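PDB 5L1A: DUF5638 domain-containing protein from Legionella pneumophila subsp. pneumophila, which is of unknown function, this chain being the all-helical DUF5638 part of a longer, probably membrane-associated protein. Local coordinates for residues L22-F26 with V73-K77; I42-N47 with E65-F69; A83-F87 with A104-K108. All coordinates share one frame; numbering follows the deposited sequence.

How the interactions relate
All three contacts join helices of one bundle, and their chemistry changes with depth. The centre of interaction 2 lies about 2 Å from the centre of the chain; it is buried and mostly aromatic, with a stacked tyrosine pair between helices 33-51 and 56-77. Interactions 1 and 3 are partly buried, their centres about 11 and 12 Å from that of the chain. Interaction 1 uses helix 56-77 again, where the end of helix 8-25 brings phenylalanines to a lysine's methylenes. Interaction 3 joins helices 83-90 and 97-110 through alanines and rings, with a salt bridge at the surface. Lys-43 NZ probably hydrogen-bonds Asn-23 OD1, Phe-69 meets Phe-106 and Phe-107, and Val-76 packs on Ala-86.

Interaction 1. Residues L22-F26 with V73-K77; sequences LNQFF and VSQVK
Lys-77, in the last turn of helix 56-77, reaches Phe-25 and Phe-26 where helix 8-25 ends, and it illustrates how a lysine can be apolar along its stem. Its CB points at the other segment, and with CG anti to the backbone N (chi1 -173°) the chain runs extended as far as CE. This brings CD to within 4.3 Å of CB of Phe-25. CD also lies 3.6 Å from CE1 of Phe-26, the two side chains running antiparallel alongside one another. CE passes 3.6 Å from CD1 of Phe-26 and also approaches the carbonyl O of Phe-25. A bend at the last torsion (-64°) carries NZ to 3.4 Å from that same O of Phe-25.

One turn back, Val-73 directs CG1 at both phenylalanines, 3.8 Å from CD2 of Phe-25 and 4.1 Å from CZ of Phe-26. The far end of the Phe-25 ring reaches Ser-74, CZ lying 3.5 Å from its CB, while the serine OG turns back to bond the carbonyl of Ser-71. Leu-22 closes the inner side, with CD2 4.3 Å from CG1 of Val-73. Cys-110 of helix 97-110 touches Phe-26 and Val-73 as well.

Apolar packing thus carries the contact, grading from buried Leu-22 and Val-73 to the exposed lysine, whose CD and CE pack beside the Phe-26 ring while its charged tip stays near a backbone carbonyl.

Interaction 2. Residues I42-N47 with E65-F69; sequences IKYFYN and EYENF. With I3C (5-amino-2,4,6-triiodobenzene-1,3-dicarboxylic acid), chain E; I3C (5-amino-2,4,6-triiodobenzene-1,3-dicarboxylic acid), chain B.
Two different first torsions bring Tyr-46 and Tyr-66 face to face: CG of Tyr-46 lies beside its backbone N (chi1 -71°), whereas that of Tyr-66 is anti to its own (chi1 -160°). The rings form an offset stack, centroids 4.4 Å apart and planes only 7° from parallel. The offset also sets CB of Tyr-46 over the Tyr-66 ring, a CH-pi contact 3.6 Å from the centroid. On its opposite face the Tyr-46 ring receives CD2 of Phe-45, from the same helix, over its centre.

Phe-69 completes the aromatic cluster. Its ring is tilted against that of Tyr-46, whose CE2 lies over one Phe-69 face and whose OH reaches to 3.4 Å from the Phe-69 CB. Farther along, CG2 of Ile-42 touches CE2 of Phe-69 at 3.4 Å. The Tyr-66 hydroxyl passes beside CG of Lys-43 and is hydrogen-bonded to Asp-19 of helix 8-25, which also bonds Asn-47 ND2. That same ND2 gives a nearly straight bond of 2.9 Å to Lys-43 O. Asn-47 N bonds the same oxygen from the other face of its plane.

Glu-65 meets the Tyr-46 ring at its edge, CD 3.7 Å from CE1, with the carboxylate plane steeply turned to the ring. Its OE1 accepts a bent bond from the amine N13 of a bound I3C, 3.1 Å long, while its CG contacts a carboxylate of a second ligand molecule.

Across this antiparallel helix pair, then, stacked and tilted rings make up most of the contact, and polar groups at its margin turn outward: the Tyr-66 hydroxyl and Asn-47 amide toward helix 8-25, the Glu-65 side chain toward the two ligand pockets.

Interaction 3. Residues A83-F87 with A104-K108; sequences ADKAF and ANFFK. With I3C (5-amino-2,4,6-triiodobenzene-1,3-dicarboxylic acid), chain D.
An antiparallel pairing of helices 83-90 and 97-110, with one I3C pocket at its edge, sets Phe-87 against Ala-104; both residues belong to that pocket. The axes of segments 83-87 and 104-108 approach to 8.8 Å, their N-to-C directions 148° apart, a closeness consistent with the small alanine side chains at the interface.

CB of Ala-104 sits over one face of the Phe-87 ring, a CH-pi contact 3.7 Å from its centroid. Because CG of Phe-87 is anti to the backbone N (chi1 -178°), the ring extends past Ala-104 to the ligand, where its CZ lies 3.5 Å from iodine I3. The ligand carboxylate oxygen O9 approaches the same ring at its edge, in plane. Iodine I3 also touches the Ala-104 methyl, so the ligand rests on both helices.

A second alanine–phenylalanine pair runs the other way: CB of Ala-86 lies over the centre of the Phe-107 ring, 3.7 Å from the centroid and 13° off its normal. Phe-107 also touches Leu-72 and Val-73, and Ala-86 touches Val-76, tying both helices to helix 56-77. Nearer the start of helix 83-90, CB of Ala-83 nestles against the opposing backbone, 3.5 Å from Lys-108 N, with CG of Lys-108 alongside. The lysine chain then bends at its last two torsions and carries NZ to OD1 of Asp-84, a salt bridge of 3.5 Å.

Alanine methyls on ring faces and against backbone hence make up most of the contact, each helix giving alanine and phenylalanine in exchange, while the ion pair is rather long and lies between exposed side chains.

Interaction 1. Residues L22-F26 with V73-K77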
loop_
_atom_site.group_PDB
_atom_site.type_symbol
_atom_site.label_atom_id
_atom_site.label_comp_id
_atom_site.label_asym_id
_atom_site.label_seq_id
_atom_site.Cartn_x
_atom_site.Cartn_y
_atom_site.Cartn_z
ATOM N N LEU A 22 5.608 6.192 -3.244
ATOM C CA LEU A 22 4.577 6.130 -4.273
ATOM C C LEU A 22 4.578 7.393 -5.122
ATOM O O LEU A 22 4.491 7.316 -6.352
ATOM C CB LEU A 22 3.205 5.911 -3.637
ATOM C CG LEU A 22 2.646 4.487 -3.658
ATOM C CD1 LEU A 22 1.249 4.449 -3.061
ATOM C CD2 LEU A 22 2.648 3.909 -5.069
ATOM N N ASN A 23 4.679 8.563 -4.485
ATOM C CA ASN A 23 4.723 9.812 -5.241
ATOM C C ASN A 23 5.925 9.847 -6.176
ATOM O O ASN A 23 5.808 10.266 -7.333
ATOM C CB ASN A 23 4.756 11.013 -4.293
ATOM C CG ASN A 23 3.513 11.118 -3.435
ATOM O OD1 ASN A 23 2.509 10.452 -3.688
ATOM N ND2 ASN A 23 3.572 11.964 -2.414
ATOM N N GLN A 24 7.089 9.405 -5.694
ATOM C CA GLN A 24 8.298 9.465 -6.510
ATOM C C GLN A 24 8.239 8.491 -7.681
ATOM O O GLN A 24 8.863 8.739 -8.718
ATOM C CB GLN A 24 9.530 9.197 -5.646
ATOM C CG GLN A 24 9.800 10.278 -4.613
ATOM C CD GLN A 24 10.984 9.954 -3.725
ATOM O OE1 GLN A 24 11.377 8.794 -3.594
ATOM N NE2 GLN A 24 11.563 10.980 -3.111
ATOM N N PHE A 25 7.509 7.383 -7.535
ATOM C CA PHE A 25 7.267 6.495 -8.669
ATOM C C PHE A 25 6.611 7.248 -9.818
ATOM O O PHE A 25 7.069 7.182 -10.965
ATOM C CB PHE A 25 6.386 5.317 -8.244
ATOM C CG PHE A 25 7.111 4.250 -7.470
ATOM C CD1 PHE A 25 8.479 4.077 -7.601
ATOM C CD2 PHE A 25 6.413 3.409 -6.614
ATOM C CE1 PHE A 25 9.143 3.090 -6.890
ATOM C CE2 PHE A 25 7.068 2.421 -5.898
ATOM C CZ PHE A 25 8.436 2.262 -6.035
ATOM N N PHE A 26 5.535 7.974 -9.525
ATOM C CA PHE A 26 4.737 8.673 -10.526
ATOM C C PHE A 26 4.959 10.171 -10.339
ATOM O O PHE A 26 4.136 10.879 -9.757
ATOM C CB PHE A 26 3.271 8.296 -10.390
ATOM C CG PHE A 26 3.043 6.824 -10.210
ATOM C CD1 PHE A 26 3.051 5.969 -11.301
ATOM C CD2 PHE A 26 2.823 6.296 -8.951
ATOM C CE1 PHE A 26 2.843 4.616 -11.138
ATOM C CE2 PHE A 26 2.617 4.942 -8.779
ATOM C CZ PHE A 26 2.626 4.100 -9.874
ATOM N N VAL A 73 4.743 -2.712 -6.572
ATOM C CA VAL A 73 4.521 -1.630 -7.530
ATOM C C VAL A 73 5.786 -1.352 -8.328
ATOM O O VAL A 73 5.740 -1.186 -9.552
ATOM C CB VAL A 73 4.022 -0.362 -6.811
ATOM C CG1 VAL A 73 3.879 0.779 -7.807
ATOM C CG2 VAL A 73 2.701 -0.627 -6.119
ATOM N N SER A 74 6.938 -1.296 -7.651
ATOM C CA SER A 74 8.186 -1.029 -8.358
ATOM C C SER A 74 8.499 -2.135 -9.358
ATOM O O SER A 74 8.956 -1.862 -10.473
ATOM C CB SER A 74 9.334 -0.854 -7.362
ATOM O OG SER A 74 9.563 -2.033 -6.611
ATOM N N GLN A 75 8.239 -3.390 -8.986
ATOM C CA GLN A 75 8.508 -4.498 -9.899
ATOM C C GLN A 75 7.584 -4.459 -11.110
ATOM O O GLN A 75 7.999 -4.803 -12.225
ATOM C CB GLN A 75 8.368 -5.829 -9.168
ATOM C CG GLN A 75 9.328 -6.010 -8.017
ATOM C CD GLN A 75 9.024 -7.254 -7.210
ATOM O OE1 GLN A 75 8.738 -8.314 -7.764
ATOM N NE2 GLN A 75 9.072 -7.126 -5.891
ATOM N N VAL A 76 6.330 -4.049 -10.915
ATOM C CA VAL A 76 5.396 -3.956 -12.031
ATOM C C VAL A 76 5.734 -2.769 -12.921
ATOM O O VAL A 76 5.841 -2.901 -14.146
ATOM C CB VAL A 76 3.947 -3.872 -11.515
ATOM C CG1 VAL A 76 2.993 -3.594 -12.664
ATOM C CG2 VAL A 76 3.566 -5.154 -10.815
ATOM N N LYS A 77 5.908 -1.592 -12.320
ATOM C CA LYS A 77 6.137 -0.387 -13.109
ATOM C C LYS A 77 7.448 -0.461 -13.884
ATOM O O LYS A 77 7.530 0.020 -15.019
ATOM C CB LYS A 77 6.115 0.844 -12.202
ATOM C CG LYS A 77 6.184 2.163 -12.952
ATOM C CD LYS A 77 6.098 3.352 -12.006
ATOM C CE LYS A 77 6.129 4.670 -12.770
ATOM N NZ LYS A 77 7.420 4.869 -13.486
#

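Interaction 2. Residues I42-N47 with E65-F69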
loop_
_atom_site.group_PDB
_atom_site.type_symbol
_atom_site.label_atom_id
_atom_site.label_comp_id
_atom_site.label_asym_id
_atom_site.label_seq_id
_atom_site.Cartn_x
_atom_site.Cartn_y
_atom_site.Cartn_z
ATOM N N ILE A 42 -5.436 4.087 -2.832
ATOM C CA ILE A 42 -4.469 3.150 -2.270
ATOM C C ILE A 42 -3.864 3.709 -0.990
ATOM O O ILE A 42 -3.779 3.015 0.031
ATOM C CB ILE A 42 -3.379 2.821 -3.307
ATOM C CG1 ILE A 42 -3.904 1.815 -4.334
ATOM C CG2 ILE A 42 -2.136 2.291 -2.620
ATOM C CD1 ILE A 42 -4.307 0.482 -3.730
ATOM N N LYS A 43 -3.432 4.971 -1.022
ATOM C CA LYS A 43 -2.797 5.544 0.157
ATOM C C LYS A 43 -3.788 5.711 1.297
ATOM O O LYS A 43 -3.427 5.524 2.464
ATOM C CB LYS A 43 -2.138 6.878 -0.195
ATOM C CG LYS A 43 -1.104 6.743 -1.298
ATOM C CD LYS A 43 -0.008 7.781 -1.184
ATOM C CE LYS A 43 -0.524 9.170 -1.464
ATOM N NZ LYS A 43 0.580 10.162 -1.371
ATOM N N TYR A 44 -5.038 6.044 0.981
ATOM C CA TYR A 44 -6.069 6.089 2.008
ATOM C C TYR A 44 -6.303 4.714 2.623
ATOM O O TYR A 44 -6.531 4.611 3.834
ATOM C CB TYR A 44 -7.359 6.648 1.415
ATOM C CG TYR A 44 -8.547 6.614 2.344
ATOM C CD1 TYR A 44 -8.748 7.617 3.287
ATOM C CD2 TYR A 44 -9.476 5.585 2.272
ATOM C CE1 TYR A 44 -9.838 7.587 4.137
ATOM C CE2 TYR A 44 -10.563 5.547 3.113
ATOM C CZ TYR A 44 -10.741 6.548 4.044
ATOM O OH TYR A 44 -11.832 6.508 4.880
ATOM N N PHE A 45 -6.228 3.651 1.817
ATOM C CA PHE A 45 -6.473 2.302 2.325
ATOM C C PHE A 45 -5.455 1.907 3.393
ATOM O O PHE A 45 -5.822 1.386 4.451
ATOM C CB PHE A 45 -6.458 1.297 1.171
ATOM C CG PHE A 45 -6.469 -0.139 1.614
ATOM C CD1 PHE A 45 -7.651 -0.755 1.976
ATOM C CD2 PHE A 45 -5.296 -0.875 1.665
ATOM C CE1 PHE A 45 -7.663 -2.074 2.385
ATOM C CE2 PHE A 45 -5.304 -2.197 2.074
ATOM C CZ PHE A 45 -6.489 -2.795 2.434
ATOM N N TYR A 46 -4.169 2.137 3.133
ATOM C CA TYR A 46 -3.153 1.681 4.074
ATOM C C TYR A 46 -3.032 2.612 5.272
ATOM O O TYR A 46 -2.876 2.148 6.406
ATOM C CB TYR A 46 -1.806 1.534 3.368
ATOM C CG TYR A 46 -1.763 0.368 2.417
ATOM C CD1 TYR A 46 -1.657 -0.932 2.890
ATOM C CD2 TYR A 46 -1.835 0.563 1.048
ATOM C CE1 TYR A 46 -1.620 -2.009 2.021
ATOM C CE2 TYR A 46 -1.795 -0.504 0.168
ATOM C CZ TYR A 46 -1.687 -1.788 0.660
ATOM O OH TYR A 46 -1.653 -2.853 -0.212
ATOM N N ASN A 47 -3.103 3.924 5.042
ATOM C CA ASN A 47 -3.050 4.869 6.151
ATOM C C ASN A 47 -4.241 4.701 7.088
ATOM O O ASN A 47 -4.071 4.693 8.313
ATOM C CB ASN A 47 -2.968 6.298 5.617
ATOM C CG ASN A 47 -1.547 6.699 5.250
ATOM O OD1 ASN A 47 -0.789 7.167 6.098
ATOM N ND2 ASN A 47 -1.180 6.515 3.986
ATOM N N GLU A 65 2.664 -4.678 5.380
ATOM C CA GLU A 65 1.839 -4.952 4.208
ATOM C C GLU A 65 1.947 -3.826 3.187
ATOM O O GLU A 65 1.998 -4.079 1.979
ATOM C CB GLU A 65 0.385 -5.164 4.625
ATOM C CG GLU A 65 -0.539 -5.545 3.483
ATOM C CD GLU A 65 -1.992 -5.252 3.791
ATOM O OE1 GLU A 65 -2.247 -4.472 4.732
ATOM O OE2 GLU A 65 -2.878 -5.796 3.095
ATOM N N TYR A 66 1.980 -2.580 3.659
ATOM C CA TYR A 66 2.177 -1.441 2.768
ATOM C C TYR A 66 3.552 -1.492 2.109
ATOM O O TYR A 66 3.700 -1.155 0.927
ATOM C CB TYR A 66 2.003 -0.145 3.562
ATOM C CG TYR A 66 1.710 1.094 2.749
ATOM C CD1 TYR A 66 1.524 1.034 1.373
ATOM C CD2 TYR A 66 1.623 2.333 3.368
ATOM C CE1 TYR A 66 1.257 2.182 0.639
ATOM C CE2 TYR A 66 1.358 3.480 2.649
ATOM C CZ TYR A 66 1.178 3.402 1.286
ATOM O OH TYR A 66 0.915 4.552 0.576
ATOM N N GLU A 67 4.569 -1.921 2.857
ATOM C CA GLU A 67 5.920 -1.982 2.308
ATOM C C GLU A 67 6.038 -3.045 1.223
ATOM O O GLU A 67 6.681 -2.816 0.191
ATOM C CB GLU A 67 6.925 -2.242 3.428
ATOM C CG GLU A 67 7.130 -1.049 4.327
ATOM C CD GLU A 67 7.714 -1.424 5.666
ATOM O OE1 GLU A 67 7.699 -2.622 6.014
ATOM O OE2 GLU A 67 8.188 -0.516 6.372
ATOM N N ASN A 68 5.437 -4.216 1.442
ATOM C CA ASN A 68 5.434 -5.246 0.408
ATOM C C ASN A 68 4.679 -4.776 -0.828
ATOM O O ASN A 68 5.082 -5.074 -1.959
ATOM C CB ASN A 68 4.820 -6.541 0.945
ATOM C CG ASN A 68 5.664 -7.185 2.028
ATOM O OD1 ASN A 68 6.893 -7.124 1.995
ATOM N ND2 ASN A 68 5.004 -7.811 2.996
ATOM N N PHE A 69 3.583 -4.038 -0.633
ATOM C CA PHE A 69 2.857 -3.484 -1.771
ATOM C C PHE A 69 3.734 -2.526 -2.568
ATOM O O PHE A 69 3.708 -2.534 -3.805
ATOM C CB PHE A 69 1.585 -2.779 -1.292
ATOM C CG PHE A 69 0.922 -1.933 -2.346
ATOM C CD1 PHE A 69 0.080 -2.503 -3.287
ATOM C CD2 PHE A 69 1.132 -0.560 -2.388
ATOM C CE1 PHE A 69 -0.535 -1.722 -4.257
ATOM C CE2 PHE A 69 0.521 0.223 -3.355
ATOM C CZ PHE A 69 -0.316 -0.359 -4.287
HETATM I I3 I3C E . -2.834 -6.277 7.257
HETATM I I2 I3C E . -7.967 -2.823 6.192
HETATM I I1 I3C E . -8.419 -8.464 8.575
HETATM O O8 I3C E . -4.898 -8.498 9.508
HETATM O O9 I3C E . -4.917 -9.277 7.466
HETATM C C10 I3C E . -9.348 -5.478 7.393
HETATM N N13 I3C E . -4.757 -3.711 6.326
HETATM C C1 I3C E . -5.762 -7.084 7.807
HETATM C C6 I3C E . -4.906 -5.987 7.287
HETATM C C5 I3C E . -5.529 -4.719 6.803
HETATM C C4 I3C E . -7.010 -4.563 6.846
HETATM C C3 I3C E . -7.859 -5.659 7.367
HETATM C C2 I3C E . -7.234 -6.916 7.843
HETATM C C7 I3C E . -5.151 -8.367 8.292
HETATM O O11 I3C E . -9.997 -5.741 6.357
HETATM O O12 I3C E . -9.900 -5.066 8.435
HETATM I I3 I3C B . 2.592 -13.900 6.431
HETATM I I2 I3C B . 2.746 -11.163 0.935
HETATM I I1 I3C B . -0.905 -8.943 5.340
HETATM O O8 I3C B . 1.017 -10.891 7.923
HETATM O O9 I3C B . -0.640 -12.135 7.211
HETATM C C10 I3C B . 0.538 -9.189 2.403
HETATM N N13 I3C B . 3.387 -13.243 3.330
HETATM C C1 I3C B . 0.950 -11.411 5.617
HETATM C C6 I3C B . 1.942 -12.402 5.143
HETATM C C5 I3C B . 2.478 -12.338 3.767
HETATM C C4 I3C B . 2.005 -11.268 2.870
HETATM C C3 I3C B . 1.014 -10.270 3.324
HETATM C C2 I3C B . 0.491 -10.348 4.700
HETATM C C7 I3C B . 0.408 -11.485 7.009
HETATM O O11 I3C B . 1.217 -8.147 2.301
HETATM O O12 I3C B . -0.525 -9.366 1.764
#

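Interaction 3. Residues A83-F87 with A104-K108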
loop_
_atom_site.group_PDB
_atom_site.type_symbol
_atom_site.label_atom_id
_atom_site.label_comp_id
_atom_site.label_asym_id
_atom_site.label_seq_id
_atom_site.Cartn_x
_atom_site.Cartn_y
_atom_site.Cartn_z
ATOM N N ALA A 83 1.250 -7.684 -13.923
ATOM C CA ALA A 83 0.286 -7.413 -12.862
ATOM C C ALA A 83 -0.277 -8.693 -12.254
ATOM O O ALA A 83 -0.638 -8.706 -11.072
ATOM C CB ALA A 83 -0.845 -6.538 -13.394
ATOM N N ASP A 84 -0.365 -9.773 -13.033
ATOM C CA ASP A 84 -0.884 -11.023 -12.484
ATOM C C ASP A 84 0.070 -11.618 -11.457
ATOM O O ASP A 84 -0.367 -12.085 -10.399
ATOM C CB ASP A 84 -1.157 -12.022 -13.604
ATOM C CG ASP A 84 -2.373 -11.653 -14.420
ATOM O OD1 ASP A 84 -3.131 -10.766 -13.974
ATOM O OD2 ASP A 84 -2.576 -12.251 -15.501
ATOM N N LYS A 85 1.372 -11.618 -11.752
ATOM C CA LYS A 85 2.351 -12.074 -10.770
ATOM C C LYS A 85 2.238 -11.276 -9.477
ATOM O O LYS A 85 2.267 -11.848 -8.381
ATOM C CB LYS A 85 3.766 -11.959 -11.340
ATOM C CG LYS A 85 4.096 -12.946 -12.446
ATOM C CD LYS A 85 4.534 -14.281 -11.883
ATOM C CE LYS A 85 5.028 -15.213 -12.981
ATOM N NZ LYS A 85 5.378 -16.557 -12.437
ATOM N N ALA A 86 2.092 -9.956 -9.589
ATOM C CA ALA A 86 2.024 -9.106 -8.405
ATOM C C ALA A 86 0.780 -9.395 -7.578
ATOM O O ALA A 86 0.857 -9.492 -6.347
ATOM C CB ALA A 86 2.056 -7.637 -8.816
ATOM N N PHE A 87 -0.378 -9.519 -8.230
ATOM C CA PHE A 87 -1.611 -9.768 -7.495
ATOM C C PHE A 87 -1.619 -11.150 -6.858
ATOM O O PHE A 87 -2.140 -11.310 -5.750
ATOM C CB PHE A 87 -2.823 -9.599 -8.414
ATOM C CG PHE A 87 -4.140 -9.788 -7.713
ATOM C CD1 PHE A 87 -4.506 -8.957 -6.661
ATOM C CD2 PHE A 87 -5.009 -10.795 -8.100
ATOM C CE1 PHE A 87 -5.714 -9.126 -6.011
ATOM C CE2 PHE A 87 -6.220 -10.971 -7.455
ATOM C CZ PHE A 87 -6.571 -10.138 -6.408
ATOM N N ALA A 104 -5.508 -5.065 -7.241
ATOM C CA ALA A 104 -5.303 -5.680 -8.548
ATOM C C ALA A 104 -5.419 -4.654 -9.665
ATOM O O ALA A 104 -4.634 -4.674 -10.619
ATOM C CB ALA A 104 -6.302 -6.816 -8.761
ATOM N N ASN A 105 -6.393 -3.746 -9.564
ATOM C CA ASN A 105 -6.532 -2.700 -10.572
ATOM C C ASN A 105 -5.309 -1.792 -10.598
ATOM O O ASN A 105 -4.854 -1.384 -11.672
ATOM C CB ASN A 105 -7.803 -1.887 -10.317
ATOM C CG ASN A 105 -7.925 -0.688 -11.243
ATOM O OD1 ASN A 105 -7.459 0.407 -10.924
ATOM N ND2 ASN A 105 -8.559 -0.889 -12.393
ATOM N N PHE A 106 -4.752 -1.470 -9.426
ATOM C CA PHE A 106 -3.591 -0.587 -9.404
ATOM C C PHE A 106 -2.363 -1.255 -10.017
ATOM O O PHE A 106 -1.551 -0.580 -10.659
ATOM C CB PHE A 106 -3.293 -0.123 -7.977
ATOM C CG PHE A 106 -2.311 1.021 -7.902
ATOM C CD1 PHE A 106 -2.727 2.327 -8.126
ATOM C CD2 PHE A 106 -0.976 0.790 -7.607
ATOM C CE1 PHE A 106 -1.830 3.380 -8.059
ATOM C CE2 PHE A 106 -0.068 1.837 -7.537
ATOM C CZ PHE A 106 -0.496 3.135 -7.764
ATOM N N PHE A 107 -2.218 -2.571 -9.850
ATOM C CA PHE A 107 -1.110 -3.272 -10.494
ATOM C C PHE A 107 -1.231 -3.232 -12.010
ATOM O O PHE A 107 -0.247 -2.966 -12.711
ATOM C CB PHE A 107 -1.041 -4.718 -10.007
ATOM C CG PHE A 107 -0.494 -4.855 -8.627
ATOM C CD1 PHE A 107 0.446 -3.957 -8.158
ATOM C CD2 PHE A 107 -0.920 -5.873 -7.794
ATOM C CE1 PHE A 107 0.958 -4.071 -6.881
ATOM C CE2 PHE A 107 -0.412 -5.996 -6.514
ATOM C CZ PHE A 107 0.530 -5.095 -6.056
ATOM N N LYS A 108 -2.429 -3.492 -12.535
ATOM C CA LYS A 108 -2.625 -3.452 -13.977
ATOM C C LYS A 108 -2.437 -2.052 -14.547
ATOM O O LYS A 108 -2.071 -1.915 -15.718
ATOM C CB LYS A 108 -4.012 -3.986 -14.329
ATOM C CG LYS A 108 -4.301 -5.358 -13.736
ATOM C CD LYS A 108 -5.477 -6.033 -14.417
ATOM C CE LYS A 108 -5.068 -6.630 -15.754
ATOM N NZ LYS A 108 -4.110 -7.761 -15.585
HETATM I I3 I3C D . -9.358 -8.748 -7.902
HETATM I I2 I3C D . -14.994 -8.397 -10.331
HETATM I I1 I3C D . -13.490 -13.025 -6.443
HETATM O O8 I3C D . -10.651 -11.155 -5.263
HETATM O O9 I3C D . -9.802 -12.188 -6.998
HETATM C C10 I3C D . -15.393 -11.179 -8.494
HETATM N N13 I3C D . -11.905 -7.701 -9.637
HETATM C C1 I3C D . -11.642 -10.735 -7.366
HETATM C C6 I3C D . -11.280 -9.508 -8.102
HETATM C C5 I3C D . -12.261 -8.826 -8.971
HETATM C C4 I3C D . -13.627 -9.382 -9.100
HETATM C C3 I3C D . -14.006 -10.620 -8.367
HETATM C C2 I3C D . -13.006 -11.289 -7.495
HETATM C C7 I3C D . -10.631 -11.405 -6.487
HETATM O O11 I3C D . -15.550 -12.311 -8.995
HETATM O O12 I3C D . -16.356 -10.489 -8.102
#